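Local coordinates for protein putative transcriptional regulator (TetR/AcrR family) (Acinetobacter sp., PDB 3KNW) that probably binds DNA and regulates transcription as a dimeric, all-helical member of the TetR/AcrR family, at residues A87-V99 against L189-D201. Sequence-based numbering, arbitrary orientation.
Sequences ARDKLMNYLQCWV and LFQALESTKMMLD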
ATOM      1  N   ALA A  87      22.741  13.842  -8.085  1.00 10.60           N
ATOM      2  CA  ALA A  87      21.867  13.317  -7.050  1.00  9.37           C
ATOM      3  C   ALA A  87      20.494  13.098  -7.703  1.00  8.24           C
ATOM      4  O   ALA A  87      19.869  12.056  -7.509  1.00  7.50           O
ATOM      5  CB  ALA A  87      21.771  14.303  -5.827  1.00  8.46           C
ATOM      6  N   ARG A  88      20.055  14.073  -8.491  1.00  6.97           N
ATOM      7  CA  ARG A  88      18.760  14.014  -9.111  1.00  7.65           C
ATOM      8  C   ARG A  88      18.579  12.799 -10.013  1.00  8.19           C
ATOM      9  O   ARG A  88      17.572  12.059  -9.906  1.00  8.77           O
ATOM     10  CB  ARG A  88      18.526  15.257  -9.915  1.00  7.90           C
ATOM     11  CG  ARG A  88      17.333  15.117 -10.814  1.00 11.14           C
ATOM     12  CD  ARG A  88      16.876  16.476 -11.215  1.00 12.73           C
ATOM     13  NE  ARG A  88      15.641  16.405 -11.964  1.00 14.29           N
ATOM     14  CZ  ARG A  88      14.717  17.354 -11.958  1.00 13.94           C
ATOM     15  NH1 ARG A  88      14.890  18.457 -11.238  1.00 14.56           N
ATOM     16  NH2 ARG A  88      13.607  17.193 -12.670  1.00 14.77           N
ATOM     17  N   ASP A  89      19.543  12.589 -10.891  1.00  7.88           N
ATOM     18  CA  ASP A  89      19.495  11.471 -11.799  1.00  8.27           C
ATOM     19  C   ASP A  89      19.659  10.200 -11.022  1.00  7.53           C
ATOM     20  O   ASP A  89      19.107   9.184 -11.411  1.00  8.29           O
ATOM     21  CB  ASP A  89      20.544  11.609 -12.957  1.00  8.35           C
ATOM     22  CG  ASP A  89      20.192  12.754 -13.937  1.00 10.69           C
ATOM     23  OD1 ASP A  89      19.213  13.518 -13.685  1.00 13.73           O
ATOM     24  OD2 ASP A  89      20.892  12.922 -14.944  1.00 13.99           O
ATOM     25  N   LYS A  90      20.405  10.211  -9.933  1.00  6.78           N
ATOM     26  CA  LYS A  90      20.521   8.965  -9.175  1.00  6.70           C
ATOM     27  C   LYS A  90      19.160   8.542  -8.614  1.00  6.95           C
ATOM     28  O   LYS A  90      18.836   7.341  -8.530  1.00  6.91           O
ATOM     29  CB  LYS A  90      21.513   9.126  -8.033  1.00  7.25           C
ATOM     30  CG  LYS A  90      22.987   8.826  -8.405  1.00  6.16           C
ATOM     31  CD  LYS A  90      23.866   9.049  -7.209  1.00  5.03           C
ATOM     32  CE  LYS A  90      25.280   9.592  -7.590  1.00  7.60           C
ATOM     33  NZ  LYS A  90      25.854  10.374  -6.465  1.00  6.95           N
ATOM     34  N   LEU A  91      18.377   9.559  -8.234  1.00  6.71           N
ATOM     35  CA  LEU A  91      17.093   9.387  -7.577  1.00  6.10           C
ATOM     36  C   LEU A  91      16.037   9.018  -8.619  1.00  6.32           C
ATOM     37  O   LEU A  91      15.144   8.223  -8.354  1.00  6.15           O
ATOM     38  CB  LEU A  91      16.691  10.677  -6.839  1.00  4.96           C
ATOM     39  CG  LEU A  91      15.347  10.605  -6.108  1.00  4.25           C
ATOM     40  CD1 LEU A  91      15.226   9.374  -5.311  1.00  2.00           C
ATOM     41  CD2 LEU A  91      15.183  11.752  -5.227  1.00  3.70           C
HETATM   42  N   MSE A  92      16.156   9.566  -9.814  1.00  6.46           N
HETATM   43  CA  MSE A  92      15.204   9.222 -10.894  1.00  6.74           C
HETATM   44  C   MSE A  92      15.517   7.841 -11.392  1.00  6.92           C
HETATM   45  O   MSE A  92      14.646   7.087 -11.713  1.00  8.41           O
HETATM   46  CB  MSE A  92      15.238  10.234 -12.032  1.00  6.02           C
HETATM   47  CG  MSE A  92      14.660  11.597 -11.672  1.00  3.84           C
HETATM   48 SE   MSE A  92      12.879  11.560 -10.935  0.70  2.00          SE
HETATM   49  CE  MSE A  92      11.966  10.544 -12.345  1.00  5.28           C
ATOM     50  N   ASN A  93      16.771   7.478 -11.375  1.00  6.91           N
ATOM     51  CA  ASN A  93      17.157   6.116 -11.678  1.00  7.36           C
ATOM     52  C   ASN A  93      16.496   5.043 -10.816  1.00  7.09           C
ATOM     53  O   ASN A  93      15.816   4.157 -11.324  1.00  5.99           O
ATOM     54  CB  ASN A  93      18.643   6.008 -11.443  1.00  8.02           C
ATOM     55  CG  ASN A  93      19.361   5.727 -12.623  1.00  9.91           C
ATOM     56  OD1 ASN A  93      19.914   6.635 -13.267  1.00 14.73           O
ATOM     57  ND2 ASN A  93      19.423   4.440 -12.949  1.00 13.21           N
ATOM     58  N   TYR A  94      16.773   5.119  -9.517  1.00  7.26           N
ATOM     59  CA  TYR A  94      16.140   4.281  -8.506  1.00  8.36           C
ATOM     60  C   TYR A  94      14.632   4.152  -8.695  1.00  8.20           C
ATOM     61  O   TYR A  94      14.104   3.059  -8.754  1.00  9.12           O
ATOM     62  CB  TYR A  94      16.373   4.860  -7.113  1.00  8.34           C
ATOM     63  CG  TYR A  94      15.540   4.217  -6.044  1.00  9.51           C
ATOM     64  CD1 TYR A  94      15.768   2.916  -5.653  1.00  8.60           C
ATOM     65  CD2 TYR A  94      14.500   4.917  -5.426  1.00 11.85           C
ATOM     66  CE1 TYR A  94      14.999   2.331  -4.677  1.00  9.76           C
ATOM     67  CE2 TYR A  94      13.724   4.333  -4.449  1.00 10.43           C
ATOM     68  CZ  TYR A  94      13.990   3.029  -4.073  1.00  9.50           C
ATOM     69  OH  TYR A  94      13.224   2.429  -3.094  1.00 11.40           O
ATOM     70  N   LEU A  95      13.965   5.273  -8.781  1.00  7.65           N
ATOM     71  CA  LEU A  95      12.538   5.285  -8.923  1.00  8.06           C
ATOM     72  C   LEU A  95      12.101   4.609 -10.216  1.00  9.36           C
ATOM     73  O   LEU A  95      11.051   3.923 -10.277  1.00  7.61           O
ATOM     74  CB  LEU A  95      12.030   6.755  -8.922  1.00  7.15           C
ATOM     75  CG  LEU A  95      12.303   7.534  -7.634  1.00  5.94           C
ATOM     76  CD1 LEU A  95      11.718   9.013  -7.708  1.00  4.95           C
ATOM     77  CD2 LEU A  95      11.798   6.787  -6.386  1.00  3.70           C
ATOM     78  N   GLN A  96      12.884   4.850 -11.272  1.00 10.34           N
ATOM     79  CA  GLN A  96      12.546   4.326 -12.571  1.00 11.31           C
ATOM     80  C   GLN A  96      12.624   2.807 -12.527  1.00 11.57           C
ATOM     81  O   GLN A  96      11.815   2.138 -13.180  1.00 11.74           O
ATOM     82  CB  GLN A  96      13.390   4.966 -13.714  1.00 11.69           C
ATOM     83  CG  GLN A  96      12.482   5.749 -14.707  1.00 14.35           C
ATOM     84  CD  GLN A  96      13.074   7.050 -15.304  1.00 18.83           C
ATOM     85  OE1 GLN A  96      14.172   7.502 -14.941  1.00 21.86           O
ATOM     86  NE2 GLN A  96      12.328   7.643 -16.251  1.00 18.60           N
ATOM     87  N   CYS A  97      13.575   2.304 -11.726  1.00 11.38           N
ATOM     88  CA  CYS A  97      13.718   0.899 -11.391  1.00 11.34           C
ATOM     89  C   CYS A  97      12.517   0.367 -10.585  1.00 10.41           C
ATOM     90  O   CYS A  97      12.071  -0.764 -10.837  1.00 11.12           O
ATOM     91  CB  CYS A  97      15.047   0.641 -10.620  1.00 11.85           C
ATOM     92  SG  CYS A  97      16.354   0.043 -11.650  0.57 12.56           S
ATOM     93  N   TRP A  98      12.043   1.118  -9.601  1.00  8.79           N
ATOM     94  CA  TRP A  98      10.789   0.798  -8.932  1.00  7.83           C
ATOM     95  C   TRP A  98       9.768   0.415  -9.984  1.00  7.08           C
ATOM     96  O   TRP A  98       9.191  -0.639  -9.918  1.00  6.84           O
ATOM     97  CB  TRP A  98      10.242   2.029  -8.213  1.00  8.03           C
ATOM     98  CG  TRP A  98      10.193   2.051  -6.756  1.00  7.03           C
ATOM     99  CD1 TRP A  98      11.147   2.519  -5.916  1.00  7.86           C
ATOM    100  CD2 TRP A  98       9.074   1.718  -5.942  1.00  6.29           C
ATOM    101  NE1 TRP A  98      10.717   2.446  -4.610  1.00  6.22           N
ATOM    102  CE2 TRP A  98       9.443   1.960  -4.600  1.00  5.79           C
ATOM    103  CE3 TRP A  98       7.814   1.210  -6.210  1.00  3.99           C
ATOM    104  CZ2 TRP A  98       8.598   1.710  -3.543  1.00  4.36           C
ATOM    105  CZ3 TRP A  98       6.987   0.973  -5.177  1.00  3.90           C
ATOM    106  CH2 TRP A  98       7.378   1.213  -3.848  1.00  4.55           C
ATOM    107  N   VAL A  99       9.577   1.303 -10.956  1.00  6.73           N
ATOM    108  CA  VAL A  99       8.586   1.167 -12.005  1.00  6.62           C
ATOM    109  C   VAL A  99       8.790  -0.035 -12.957  1.00  7.33           C
ATOM    110  O   VAL A  99       7.808  -0.515 -13.486  1.00  7.73           O
ATOM    111  CB  VAL A  99       8.483   2.525 -12.807  1.00  6.87           C
ATOM    112  CG1 VAL A  99       7.444   2.480 -13.934  1.00  5.15           C
ATOM    113  CG2 VAL A  99       8.133   3.665 -11.858  1.00  6.99           C
ATOM    114  N   LEU A 189       1.972   4.322 -11.508  1.00  6.15           N
ATOM    115  CA  LEU A 189       3.431   4.415 -11.281  1.00  6.34           C
ATOM    116  C   LEU A 189       4.063   5.267 -12.351  1.00  7.61           C
ATOM    117  O   LEU A 189       4.897   6.091 -12.058  1.00  9.71           O
ATOM    118  CB  LEU A 189       4.122   3.037 -11.325  1.00  5.64           C
ATOM    119  CG  LEU A 189       4.047   2.234 -10.048  1.00  4.45           C
ATOM    120  CD1 LEU A 189       4.261   0.710 -10.184  1.00  4.05           C
ATOM    121  CD2 LEU A 189       5.030   2.812  -9.037  1.00  4.28           C
ATOM    122  N   PHE A 190       3.601   5.127 -13.587  1.00  7.13           N
ATOM    123  CA  PHE A 190       3.999   6.048 -14.617  1.00  6.40           C
ATOM    124  C   PHE A 190       3.677   7.489 -14.287  1.00  7.04           C
ATOM    125  O   PHE A 190       4.478   8.400 -14.607  1.00  6.32           O
ATOM    126  CB  PHE A 190       3.394   5.680 -15.977  1.00  5.98           C
ATOM    127  CG  PHE A 190       3.686   4.239 -16.436  1.00  4.34           C
ATOM    128  CD1 PHE A 190       4.862   3.595 -16.098  1.00  2.12           C
ATOM    129  CD2 PHE A 190       2.790   3.580 -17.266  1.00  2.00           C
ATOM    130  CE1 PHE A 190       5.115   2.332 -16.524  1.00  3.67           C
ATOM    131  CE2 PHE A 190       3.027   2.294 -17.693  1.00  3.15           C
ATOM    132  CZ  PHE A 190       4.184   1.659 -17.349  1.00  3.70           C
ATOM    133  N   GLN A 191       2.529   7.742 -13.672  1.00  8.92           N
ATOM    134  CA  GLN A 191       2.183   9.147 -13.363  1.00 10.12           C
ATOM    135  C   GLN A 191       3.097   9.636 -12.205  1.00  9.79           C
ATOM    136  O   GLN A 191       3.667  10.706 -12.315  1.00  9.77           O
ATOM    137  CB  GLN A 191       0.690   9.319 -13.047  1.00 11.73           C
ATOM    138  CG  GLN A 191       0.235  10.786 -12.691  1.00 15.27           C
ATOM    139  CD  GLN A 191       0.789  11.848 -13.665  1.00 17.55           C
ATOM    140  OE1 GLN A 191       0.532  11.816 -14.894  1.00 18.32           O
ATOM    141  NE2 GLN A 191       1.592  12.759 -13.124  1.00 17.66           N
ATOM    142  N   ALA A 192       3.290   8.833 -11.154  1.00  9.51           N
ATOM    143  CA  ALA A 192       4.234   9.133 -10.072  1.00  9.61           C
ATOM    144  C   ALA A 192       5.603   9.598 -10.612  1.00 11.45           C
ATOM    145  O   ALA A 192       6.194  10.559 -10.098  1.00 10.28           O
ATOM    146  CB  ALA A 192       4.478   7.869  -9.227  1.00  9.53           C
ATOM    147  N   LEU A 193       6.112   8.861 -11.608  1.00 12.16           N
ATOM    148  CA  LEU A 193       7.338   9.252 -12.316  1.00 13.84           C
ATOM    149  C   LEU A 193       7.268  10.666 -12.854  1.00 13.27           C
ATOM    150  O   LEU A 193       8.146  11.470 -12.631  1.00 12.85           O
ATOM    151  CB  LEU A 193       7.676   8.275 -13.461  1.00 14.01           C
ATOM    152  CG  LEU A 193       8.451   7.013 -13.018  1.00 16.16           C
ATOM    153  CD1 LEU A 193       8.600   5.994 -14.168  1.00 15.74           C
ATOM    154  CD2 LEU A 193       9.854   7.395 -12.448  1.00 14.40           C
ATOM    155  N   GLU A 194       6.187  10.974 -13.538  1.00 13.88           N
ATOM    156  CA  GLU A 194       6.073  12.282 -14.190  1.00 13.93           C
ATOM    157  C   GLU A 194       5.916  13.348 -13.111  1.00 12.77           C
ATOM    158  O   GLU A 194       6.497  14.396 -13.182  1.00 13.05           O
ATOM    159  CB  GLU A 194       4.945  12.290 -15.253  1.00 13.25           C
ATOM    160  CG  GLU A 194       5.037  13.466 -16.237  1.00 17.94           C
ATOM    161  CD  GLU A 194       6.376  13.541 -17.042  1.00 22.71           C
ATOM    162  OE1 GLU A 194       6.755  14.662 -17.499  1.00 23.05           O
ATOM    163  OE2 GLU A 194       7.029  12.471 -17.231  1.00 24.97           O
ATOM    164  N   SER A 195       5.196  13.019 -12.054  1.00 12.80           N
ATOM    165  CA  SER A 195       5.039  13.898 -10.925  1.00 12.41           C
ATOM    166  C   SER A 195       6.290  14.164 -10.078  1.00 12.51           C
ATOM    167  O   SER A 195       6.469  15.292  -9.619  1.00 10.68           O
ATOM    168  CB  SER A 195       3.893  13.377 -10.060  1.00 13.03           C
ATOM    169  OG  SER A 195       2.697  13.935 -10.596  1.00 13.70           O
ATOM    170  N   THR A 196       7.131  13.156  -9.872  1.00 13.40           N
ATOM    171  CA  THR A 196       8.370  13.336  -9.160  1.00 16.05           C
ATOM    172  C   THR A 196       9.266  14.443  -9.817  1.00 19.01           C
ATOM    173  O   THR A 196      10.073  15.087  -9.126  1.00 19.10           O
ATOM    174  CB  THR A 196       9.184  12.013  -9.093  1.00 17.08           C
ATOM    175  OG1 THR A 196       8.371  10.958  -8.563  1.00 15.17           O
ATOM    176  CG2 THR A 196      10.456  12.184  -8.223  1.00 16.01           C
ATOM    177  N   LYS A 197       9.087  14.694 -11.125  1.00 20.74           N
ATOM    178  CA  LYS A 197       9.850  15.722 -11.806  1.00 22.14           C
ATOM    179  C   LYS A 197       9.381  17.142 -11.441  1.00 23.25           C
ATOM    180  O   LYS A 197      10.207  17.971 -11.082  1.00 24.89           O
ATOM    181  CB  LYS A 197       9.832  15.522 -13.330  1.00 22.42           C
ATOM    182  CG  LYS A 197      10.537  14.236 -13.821  1.00 24.00           C
ATOM    183  CD  LYS A 197      10.808  14.338 -15.341  1.00 25.99           C
ATOM    184  CE  LYS A 197      10.732  13.000 -16.047  1.00 26.74           C
ATOM    185  NZ  LYS A 197      10.630  13.147 -17.571  1.00 26.24           N
HETATM  186  N   MSE A 198       8.097  17.449 -11.557  1.00 23.21           N
HETATM  187  CA  MSE A 198       7.562  18.675 -10.939  1.00 23.55           C
HETATM  188  C   MSE A 198       8.117  18.901  -9.521  1.00 22.99           C
HETATM  189  O   MSE A 198       8.638  19.954  -9.198  1.00 23.49           O
HETATM  190  CB  MSE A 198       6.016  18.616 -10.827  1.00 24.49           C
HETATM  191  CG  MSE A 198       5.263  18.012 -12.045  1.00 26.77           C
HETATM  192 SE   MSE A 198       3.334  18.512 -12.213  0.70 30.44          SE
HETATM  193  CE  MSE A 198       3.279  18.830 -14.151  1.00 28.54           C
HETATM  194  N   MSE A 199       8.013  17.901  -8.666  1.00 22.89           N
HETATM  195  CA  MSE A 199       8.399  18.079  -7.279  1.00 23.11           C
HETATM  196  C   MSE A 199       9.900  18.405  -7.110  1.00 23.24           C
HETATM  197  O   MSE A 199      10.257  19.139  -6.223  1.00 23.17           O
HETATM  198  CB  MSE A 199       8.056  16.827  -6.478  1.00 23.49           C
HETATM  199  CG  MSE A 199       6.580  16.542  -6.447  1.00 23.83           C
HETATM  200 SE   MSE A 199       6.147  15.017  -5.386  0.70 21.73          SE
HETATM  201  CE  MSE A 199       4.261  15.193  -5.567  1.00 18.46           C
ATOM    202  N   LEU A 200      10.778  17.880  -7.948  1.00 23.05           N
ATOM    203  CA  LEU A 200      12.208  18.215  -7.814  1.00 23.04           C
ATOM    204  C   LEU A 200      12.553  19.632  -8.314  1.00 24.54           C
ATOM    205  O   LEU A 200      13.460  20.283  -7.764  1.00 24.84           O
ATOM    206  CB  LEU A 200      13.098  17.148  -8.462  1.00 22.18           C
ATOM    207  CG  LEU A 200      12.893  15.744  -7.869  1.00 18.79           C
ATOM    208  CD1 LEU A 200      13.725  14.694  -8.613  1.00 17.75           C
ATOM    209  CD2 LEU A 200      13.321  15.736  -6.392  1.00 19.84           C
ATOM    210  N   ASP A 201      11.783  20.139  -9.277  1.00 25.02           N
ATOM    211  CA  ASP A 201      11.913  21.534  -9.725  1.00 25.78           C
ATOM    212  C   ASP A 201      11.048  22.430  -8.802  1.00 26.08           C
ATOM    213  O   ASP A 201      10.456  23.429  -9.225  1.00 25.70           O
ATOM    214  CB  ASP A 201      11.523  21.661 -11.224  1.00 25.63           C
ATOM    215  CG  ASP A 201      12.141  20.530 -12.113  1.00 26.44           C
ATOM    216  OD1 ASP A 201      11.743  20.331 -13.277  1.00 28.07           O
ATOM    217  OD2 ASP A 201      13.039  19.812 -11.648  1.00 28.64           O
TER
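M92 and L193 interlock as mutual knobs between two nearly antiparallel helices, whose axes come within 10.0 Å at 169°. The M92 side chain, a selenomethionine bent at chi2 and chi3, curls into the hole formed by L193, T196, K197 and L200. M92 SE lies 3.7 Å from T196 CG2, and M92 CE rests on L193 CD2 at 3.8 Å, the two side chains running alongside each other in opposing senses. L193 returns the insertion among M92, L95, Q96 and V99: its CD2 branch faces M92 CE and Q96 CG, while L193 CD1 meets V99 CG2 at 3.3 Å. On the inner side L95 and T196 meet tip to tip, L95 CD1 to T196 CG2, 3.5 Å. V99 splits its two methyls: CG2, anti to the carbonyl carbon, serves L193 and L189, whereas V99 CG1 touches the edge of the F190 ring, 3.5 Å from F190 CE1.

This packing joins helices 87-100 and 187-200 of the TetR-type C-terminal domain. Helix 162-183 backs the inner side through Y173, M172 and A177. Q171 and V168 of the second subunit pack on A192 and S195, so helices 162-183 and 187-200 lie at the dimer interface, as in other TetR-family dimers.

The charged contact sits at the C-terminal end of helix 187-200. R88 extends from CG to NE, with CG anti to the backbone N (chi1 168°), and carries its guanidinium over L200 CB, which lies against one face. D201 sits at the guanidinium edge in a salt bridge: D201 OD2 takes a weak, bent bond from R88 NH2 at 2.9 Å and also faces NH1, modelled too close for its length to be trusted. Separately, within its own helix, T196 OG1 donates to A192 O at 2.7 Å from above the carbonyl plane, opposite T196 N, and also hydrogen-bonds Y173 OH.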